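Local coordinates for beta-N-acetylglucosaminidase-like protein Glycoside hydrolase family 20 (Flavobacterium johnsoniae, PDB 6YHH), which probably removes terminal beta-linked N-acetylhexosamine units from chitin-derived oligosaccharides by hydrolysis, as part of bacterial chitin breakdown, at residues F306-F311 and H359-L363; N600-V604 and I616-K621. One frame throughout, in Å; residues are numbered along the deposited sequence.

Contact 1. Residues F306-F311 and H359-L363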
ATOM      1  N   PHE A 306       0.457 -19.158 -18.319  1.00 10.76           N
ATOM      2  CA  PHE A 306       1.533 -19.485 -17.401  1.00 10.46           C
ATOM      3  C   PHE A 306       2.637 -20.273 -18.150  1.00 12.11           C
ATOM      4  O   PHE A 306       2.508 -21.473 -18.365  1.00 11.81           O
ATOM      5  CB  PHE A 306       0.957 -20.310 -16.275  1.00 11.27           C
ATOM      6  CG  PHE A 306       0.034 -19.546 -15.381  1.00 10.57           C
ATOM      7  CD1 PHE A 306       0.575 -18.631 -14.460  1.00 11.51           C
ATOM      8  CD2 PHE A 306      -1.331 -19.680 -15.478  1.00 10.49           C
ATOM      9  CE1 PHE A 306      -0.302 -17.928 -13.633  1.00 10.14           C
ATOM     10  CE2 PHE A 306      -2.181 -18.944 -14.695  1.00 10.61           C
ATOM     11  CZ  PHE A 306      -1.638 -18.062 -13.779  1.00  9.40           C
ATOM     12  N   PRO A 307       3.734 -19.617 -18.502  1.00 12.77           N
ATOM     13  CA  PRO A 307       4.736 -20.297 -19.314  1.00 13.05           C
ATOM     14  C   PRO A 307       5.591 -21.329 -18.577  1.00 13.35           C
ATOM     15  O   PRO A 307       6.280 -22.117 -19.226  1.00 12.43           O
ATOM     16  CB  PRO A 307       5.622 -19.154 -19.799  1.00 14.18           C
ATOM     17  CG  PRO A 307       5.516 -18.114 -18.703  1.00 14.09           C
ATOM     18  CD  PRO A 307       4.065 -18.202 -18.264  1.00 13.72           C
ATOM     19  N   GLY A 308       5.568 -21.310 -17.230  1.00 11.76           N
ATOM     20  CA  GLY A 308       6.290 -22.224 -16.416  1.00 12.91           C
ATOM     21  C   GLY A 308       5.883 -23.651 -16.711  1.00 11.97           C
ATOM     22  O   GLY A 308       4.771 -23.915 -17.127  1.00 13.34           O
ATOM     23  N   ALA A 309       6.805 -24.567 -16.490  1.00 12.45           N
ATOM     24  CA  ALA A 309       6.564 -25.949 -16.866  1.00 12.08           C
ATOM     25  C   ALA A 309       5.704 -26.781 -15.983  1.00 11.65           C
ATOM     26  O   ALA A 309       5.463 -27.966 -16.300  1.00 11.19           O
ATOM     27  CB  ALA A 309       7.915 -26.636 -17.053  1.00 14.01           C
ATOM     28  N   TYR A 310       5.256 -26.233 -14.815  1.00 11.34           N
ATOM     29  CA  TYR A 310       4.543 -26.988 -13.787  1.00 11.15           C
ATOM     30  C   TYR A 310       3.130 -26.424 -13.613  1.00 10.66           C
ATOM     31  O   TYR A 310       2.921 -25.203 -13.566  1.00 10.68           O
ATOM     32  CB  TYR A 310       5.280 -26.934 -12.437  1.00 12.08           C
ATOM     33  CG  TYR A 310       6.714 -27.314 -12.638  1.00 12.37           C
ATOM     34  CD1 TYR A 310       7.033 -28.620 -12.734  1.00 12.95           C
ATOM     35  CD2 TYR A 310       7.640 -26.384 -12.932  1.00 14.09           C
ATOM     36  CE1 TYR A 310       8.342 -29.004 -13.016  1.00 15.10           C
ATOM     37  CE2 TYR A 310       8.935 -26.718 -13.228  1.00 16.53           C
ATOM     38  CZ  TYR A 310       9.272 -28.055 -13.254  1.00 16.22           C
ATOM     39  OH  TYR A 310      10.586 -28.437 -13.578  1.00 20.96           O
ATOM     40  N   PHE A 311       2.176 -27.322 -13.494  1.00 10.13           N
ATOM     41  CA  PHE A 311       0.786 -26.955 -13.281  1.00 10.31           C
ATOM     42  C   PHE A 311       0.260 -27.766 -12.105  1.00 10.10           C
ATOM     43  O   PHE A 311       0.280 -29.006 -12.138  1.00  9.32           O
ATOM     44  CB  PHE A 311      -0.122 -27.114 -14.540  1.00 10.76           C
ATOM     45  CG  PHE A 311      -1.363 -26.323 -14.449  1.00 10.66           C
ATOM     46  CD1 PHE A 311      -2.395 -26.681 -13.577  1.00 10.39           C
ATOM     47  CD2 PHE A 311      -1.458 -25.167 -15.208  1.00 11.35           C
ATOM     48  CE1 PHE A 311      -3.553 -25.836 -13.515  1.00 10.94           C
ATOM     49  CE2 PHE A 311      -2.574 -24.325 -15.111  1.00 11.30           C
ATOM     50  CZ  PHE A 311      -3.581 -24.635 -14.230  1.00 11.24           C
ATOM     51  N   HIS A 359      -0.147 -29.080 -23.248  1.00 14.60           N
ATOM     52  CA  HIS A 359       0.329 -27.673 -23.128  1.00 14.45           C
ATOM     53  C   HIS A 359       1.792 -27.552 -22.718  1.00 13.43           C
ATOM     54  O   HIS A 359       2.254 -26.426 -22.459  1.00 14.71           O
ATOM     55  CB  HIS A 359      -0.603 -26.908 -22.163  1.00 15.14           C
ATOM     56  CG  HIS A 359      -2.026 -26.854 -22.646  1.00 15.23           C
ATOM     57  ND1 HIS A 359      -2.378 -26.128 -23.751  1.00 18.29           N
ATOM     58  CD2 HIS A 359      -3.146 -27.486 -22.242  1.00 17.05           C
ATOM     59  CE1 HIS A 359      -3.659 -26.332 -24.021  1.00 18.49           C
ATOM     60  NE2 HIS A 359      -4.157 -27.134 -23.110  1.00 17.67           N
ATOM     61  N   GLY A 360       2.458 -28.690 -22.580  1.00 12.30           N
ATOM     62  CA  GLY A 360       3.833 -28.770 -22.189  1.00 13.16           C
ATOM     63  C   GLY A 360       4.093 -28.705 -20.704  1.00 12.96           C
ATOM     64  O   GLY A 360       5.172 -28.308 -20.256  1.00 13.44           O
ATOM     65  N   LYS A 361       3.076 -29.099 -19.938  1.00 12.99           N
ATOM     66  CA  LYS A 361       3.179 -28.984 -18.458  1.00 11.80           C
ATOM     67  C   LYS A 361       3.229 -30.290 -17.768  1.00 11.65           C
ATOM     68  O   LYS A 361       2.573 -31.285 -18.157  1.00 13.38           O
ATOM     69  CB  LYS A 361       1.980 -28.209 -17.901  1.00 11.99           C
ATOM     70  CG  LYS A 361       1.612 -26.974 -18.693  1.00 12.47           C
ATOM     71  CD  LYS A 361       2.786 -25.964 -18.706  1.00 12.40           C
ATOM     72  CE  LYS A 361       2.441 -24.721 -19.483  1.00 12.97           C
ATOM     73  NZ  LYS A 361       3.619 -23.831 -19.727  1.00 13.40           N
ATOM     74  N   GLN A 362       4.037 -30.286 -16.738  1.00 10.61           N
ATOM     75  CA  GLN A 362       4.111 -31.367 -15.799  1.00 12.46           C
ATOM     76  C   GLN A 362       3.144 -31.150 -14.644  1.00 11.39           C
ATOM     77  O   GLN A 362       2.862 -30.020 -14.286  1.00 11.48           O
ATOM     78  CB  GLN A 362       5.498 -31.430 -15.205  1.00 12.57           C
ATOM     79  CG  GLN A 362       6.560 -31.901 -16.202  1.00 15.36           C
ATOM     80  CD  GLN A 362       7.979 -31.561 -15.809  1.00 18.13           C
ATOM     81  OE1 GLN A 362       8.562 -32.109 -14.852  1.00 20.90           O
ATOM     82  NE2 GLN A 362       8.582 -30.653 -16.576  1.00 18.89           N
ATOM     83  N   LEU A 363       2.628 -32.253 -14.106  1.00 11.64           N
ATOM     84  CA  LEU A 363       1.530 -32.205 -13.099  1.00 11.18           C
ATOM     85  C   LEU A 363       2.067 -32.244 -11.714  1.00 10.17           C
ATOM     86  O   LEU A 363       2.987 -32.993 -11.402  1.00 11.55           O
ATOM     87  CB  LEU A 363       0.602 -33.427 -13.343  1.00 11.67           C
ATOM     88  CG  LEU A 363      -0.721 -33.594 -12.573  1.00 12.76           C
ATOM     89  CD1 LEU A 363      -1.718 -34.344 -13.389  1.00 11.99           C
ATOM     90  CD2 LEU A 363      -0.429 -34.187 -11.192  1.00 11.73           C
TER
HETATM   91  O   HOH W   1      11.036 -31.383 -13.744  1.00 27.82           O

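Contact 2. Residues N600-V604 and I616-K621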
ATOM      1  N   ASN A 600      -1.212  -0.998  31.234  1.00  9.48           N
ATOM      2  CA  ASN A 600      -2.594  -1.243  31.598  1.00 10.16           C
ATOM      3  C   ASN A 600      -3.247   0.085  31.934  1.00  9.86           C
ATOM      4  O   ASN A 600      -4.382   0.320  31.553  1.00  9.59           O
ATOM      5  CB  ASN A 600      -2.737  -2.205  32.751  1.00  9.85           C
ATOM      6  CG  ASN A 600      -4.167  -2.469  33.089  1.00  9.51           C
ATOM      7  OD1 ASN A 600      -4.950  -2.986  32.284  1.00 10.58           O
ATOM      8  ND2 ASN A 600      -4.572  -2.019  34.304  1.00  9.40           N
ATOM      9  N   LYS A 601      -2.574   0.942  32.706  1.00  9.79           N
ATOM     10  CA  LYS A 601      -3.139   2.288  32.954  1.00  9.95           C
ATOM     11  C   LYS A 601      -3.428   3.021  31.671  1.00 10.32           C
ATOM     12  O   LYS A 601      -4.504   3.576  31.514  1.00  9.72           O
ATOM     13  CB  LYS A 601      -2.235   3.203  33.811  1.00 10.86           C
ATOM     14  CG  LYS A 601      -2.002   2.654  35.234  1.00 11.67           C
ATOM     15  CD  LYS A 601      -0.878   3.321  35.989  1.00 13.58           C
ATOM     16  CE  LYS A 601      -1.140   4.723  36.447  1.00 15.42           C
ATOM     17  NZ  LYS A 601       0.080   5.593  36.728  1.00 14.50           N
ATOM     18  N   GLY A 602      -2.527   2.953  30.712  1.00 10.28           N
ATOM     19  CA  GLY A 602      -2.725   3.626  29.462  1.00 10.11           C
ATOM     20  C   GLY A 602      -3.885   3.104  28.667  1.00  9.67           C
ATOM     21  O   GLY A 602      -4.689   3.885  28.106  1.00 10.69           O
ATOM     22  N   LEU A 603      -4.073   1.785  28.699  1.00 10.05           N
ATOM     23  CA  LEU A 603      -5.200   1.190  28.018  1.00  9.14           C
ATOM     24  C   LEU A 603      -6.536   1.591  28.657  1.00  9.03           C
ATOM     25  O   LEU A 603      -7.547   1.913  27.984  1.00  8.35           O
ATOM     26  CB  LEU A 603      -5.051  -0.315  28.013  1.00  9.24           C
ATOM     27  CG  LEU A 603      -3.897  -0.885  27.173  1.00 10.06           C
ATOM     28  CD1 LEU A 603      -3.877  -2.416  27.351  1.00 11.21           C
ATOM     29  CD2 LEU A 603      -4.091  -0.472  25.715  1.00 11.22           C
ATOM     30  N   VAL A 604      -6.558   1.591  29.991  1.00  8.69           N
ATOM     31  CA  VAL A 604      -7.781   2.037  30.707  1.00  9.33           C
ATOM     32  C   VAL A 604      -8.117   3.502  30.360  1.00  9.51           C
ATOM     33  O   VAL A 604      -9.297   3.834  30.041  1.00 10.30           O
ATOM     34  CB  VAL A 604      -7.649   1.779  32.218  1.00 10.17           C
ATOM     35  CG1 VAL A 604      -8.759   2.459  32.991  1.00 11.06           C
ATOM     36  CG2 VAL A 604      -7.666   0.260  32.496  1.00 10.16           C
ATOM     37  N   ILE A 616      -9.556  -6.045  25.158  1.00  9.78           N
ATOM     38  CA  ILE A 616      -8.263  -6.372  25.659  1.00 10.96           C
ATOM     39  C   ILE A 616      -8.096  -6.016  27.115  1.00 10.17           C
ATOM     40  O   ILE A 616      -7.178  -6.520  27.752  1.00 10.37           O
ATOM     41  CB  ILE A 616      -7.080  -5.810  24.889  1.00 16.44           C
ATOM     42  CG1 ILE A 616      -7.092  -4.357  24.845  1.00 16.13           C
ATOM     43  CG2 ILE A 616      -7.100  -6.420  23.483  1.00 20.20           C
ATOM     44  CD1 ILE A 616      -5.836  -3.777  24.173  1.00 20.22           C
ATOM     45  N   LEU A 617      -8.983  -5.190  27.638  1.00  9.48           N
ATOM     46  CA  LEU A 617      -8.825  -4.769  29.066  1.00  9.78           C
ATOM     47  C   LEU A 617      -8.728  -5.945  30.031  1.00  9.64           C
ATOM     48  O   LEU A 617      -7.964  -5.892  31.006  1.00  9.56           O
ATOM     49  CB  LEU A 617      -9.964  -3.787  29.475  1.00  9.35           C
ATOM     50  CG  LEU A 617      -9.915  -2.398  28.821  1.00 10.27           C
ATOM     51  CD1 LEU A 617     -11.031  -1.586  29.407  1.00 11.12           C
ATOM     52  CD2 LEU A 617      -8.554  -1.693  28.940  1.00 10.00           C
ATOM     53  N   PRO A 618      -9.527  -7.022  29.862  1.00 10.36           N
ATOM     54  CA  PRO A 618      -9.422  -8.078  30.862  1.00 10.02           C
ATOM     55  C   PRO A 618      -8.036  -8.717  30.874  1.00  9.50           C
ATOM     56  O   PRO A 618      -7.501  -9.119  31.942  1.00 10.19           O
ATOM     57  CB  PRO A 618     -10.469  -9.103  30.414  1.00 10.78           C
ATOM     58  CG  PRO A 618     -11.492  -8.229  29.677  1.00 10.89           C
ATOM     59  CD  PRO A 618     -10.660  -7.238  28.936  1.00 10.26           C
ATOM     60  N   LEU A 619      -7.386  -8.752  29.711  1.00  9.56           N
ATOM     61  CA  LEU A 619      -6.134  -9.399  29.559  1.00  9.53           C
ATOM     62  C   LEU A 619      -5.016  -8.512  30.139  1.00  8.85           C
ATOM     63  O   LEU A 619      -4.115  -8.975  30.882  1.00 10.25           O
ATOM     64  CB  LEU A 619      -5.853  -9.735  28.059  1.00 11.08           C
ATOM     65  CG  LEU A 619      -4.685 -10.710  27.823  1.00 12.18           C
ATOM     66  CD1 LEU A 619      -4.924 -12.063  28.424  1.00 13.10           C
ATOM     67  CD2 LEU A 619      -4.377 -10.889  26.296  1.00 11.54           C
ATOM     68  N   SER A 620      -5.094  -7.220  29.883  1.00  9.39           N
ATOM     69  CA  SER A 620      -4.085  -6.288  30.379  1.00  9.55           C
ATOM     70  C   SER A 620      -4.262  -6.145  31.888  1.00 10.93           C
ATOM     71  O   SER A 620      -3.290  -6.010  32.607  1.00 11.04           O
ATOM     72  CB  SER A 620      -4.097  -4.939  29.668  1.00 10.58           C
ATOM     73  OG  SER A 620      -5.356  -4.190  29.825  1.00 13.76           O
ATOM     74  N   LYS A 621      -5.506  -6.267  32.388  1.00 10.73           N
ATOM     75  CA  LYS A 621      -5.718  -6.234  33.848  1.00 11.66           C
ATOM     76  C   LYS A 621      -5.131  -7.460  34.484  1.00 11.71           C
ATOM     77  O   LYS A 621      -4.392  -7.373  35.503  1.00 11.74           O
ATOM     78  CB  LYS A 621      -7.183  -6.122  34.179  1.00 14.89           C
ATOM     79  CG  LYS A 621      -7.420  -6.377  35.661  1.00 16.86           C
ATOM     80  CD  LYS A 621      -8.822  -6.085  36.096  1.00 20.92           C
ATOM     81  CE  LYS A 621      -9.045  -6.484  37.569  1.00 20.69           C
ATOM     82  NZ  LYS A 621      -8.057  -5.886  38.477  1.00 21.03           N
TER
HETATM   83  O   HOH W   2      -7.645  -3.299  32.053  1.00  9.72           O

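Contact 1. Residues F306-F311 and H359-L363
Backbone pairing lines up two parallel strands of the catalytic (beta/alpha)-barrel at the point where each begins. Gln-362 N donates to Ala-309 O (2.8 Å) and Phe-311 N to Gln-362 O (2.9 Å), so Gln-362 bonds through both its amide and its carbonyl to the residues flanking its bridge partner, Tyr-310. Longer CA-H...O contacts, such as Lys-361 CA to Ala-309 O at 3.3 Å, fill in between them.

Ahead of the strands, the Lys-361 side chain, bent at chi1 and chi2 but straight beyond, runs back along the loop before Tyr-310. Its NZ donates to Phe-306 O (2.9 Å) and Gly-308 O (2.8 Å), binding the turn through main-chain carbonyls.

On one sheet face a water bridges Tyr-310 OH (3.0 Å) and Gln-362 OE1 (2.8 Å), while Phe-311, on the other face, sets its CB 4.1 Å from Lys-361 CB and meets Phe-299 edge-to-face. Gly-360, with positive phi, ends helix 341-358 in a Schellman motif and turns the chain into its strand.

Because backbone carbonyls receive the ammonium group, the interaction depends on the path of the loop's main chain, not on the identity of its side chains.

Contact 2. Residues N600-V604 and I616-K621
This is a nearly antiparallel helix-helix contact in the C-terminal helical region, joining the later part of helix 583-607 to the beginning of helix 617-634. The axes of the two short segments approach to 9.7 Å, with 155° between their N-to-C directions. Asn-600 lies opposite Ser-620, their CA atoms 5.4 Å apart, and one turn further on Leu-603 faces Leu-617.

At the closer end the interface is polar. Ser-620 OG donates to Asn-600 OD1 (2.8 Å), and a water gives one hydrogen to Asn-600 OD1 (2.7 Å) and the other to Leu-617 O (2.8 Å). The carboxamide oxygen thus serves a hydroxyl and a water together, and the water reaches a carbonyl that also accepts the helical bond from Lys-621 N.

A turn away the contact becomes apolar. Leu-603 CD1 sits 4.0 Å from Ile-616 CD1, whereas Leu-617 CD2 lies 3.9 Å from Leu-603 CB and 4.2 Å from Val-604 CG2, spanning neighbouring residues of the first helix. Beneath, Phe-528 of helix 523-529 touches Leu-603, Ile-616 and Ser-620, closing the buried side, while Val-604 and Lys-621 border the solvent; the lysine's ammonium pairs with Asp-625 in its own helix.

Two consecutive helices turned back on each other across a short connection form an antiparallel helical hairpin, here packed against a third helix.

From the N terminus, the chain passes through the mixed-sheet domain before entering the catalytic barrel. Contact 1 then closes a largely helical excursion of 47 residues, joining strand 310-312 to strand 362-366 in a beta-alpha-beta crossover; the predicted proton donor, Glu-317, belongs to this excursion, although the contact itself is away from it. The chain completes the barrel and continues into the C-terminal helices, where contact 2 brings together helices 583-607 and 617-634, with just 11 residues between its two segments. The two closures follow in series, neither nested nor crossed. Their centres are 54 Å apart, on opposite sides of the chain's centre, one joining barrel strands, the other C-terminal helices, without touching.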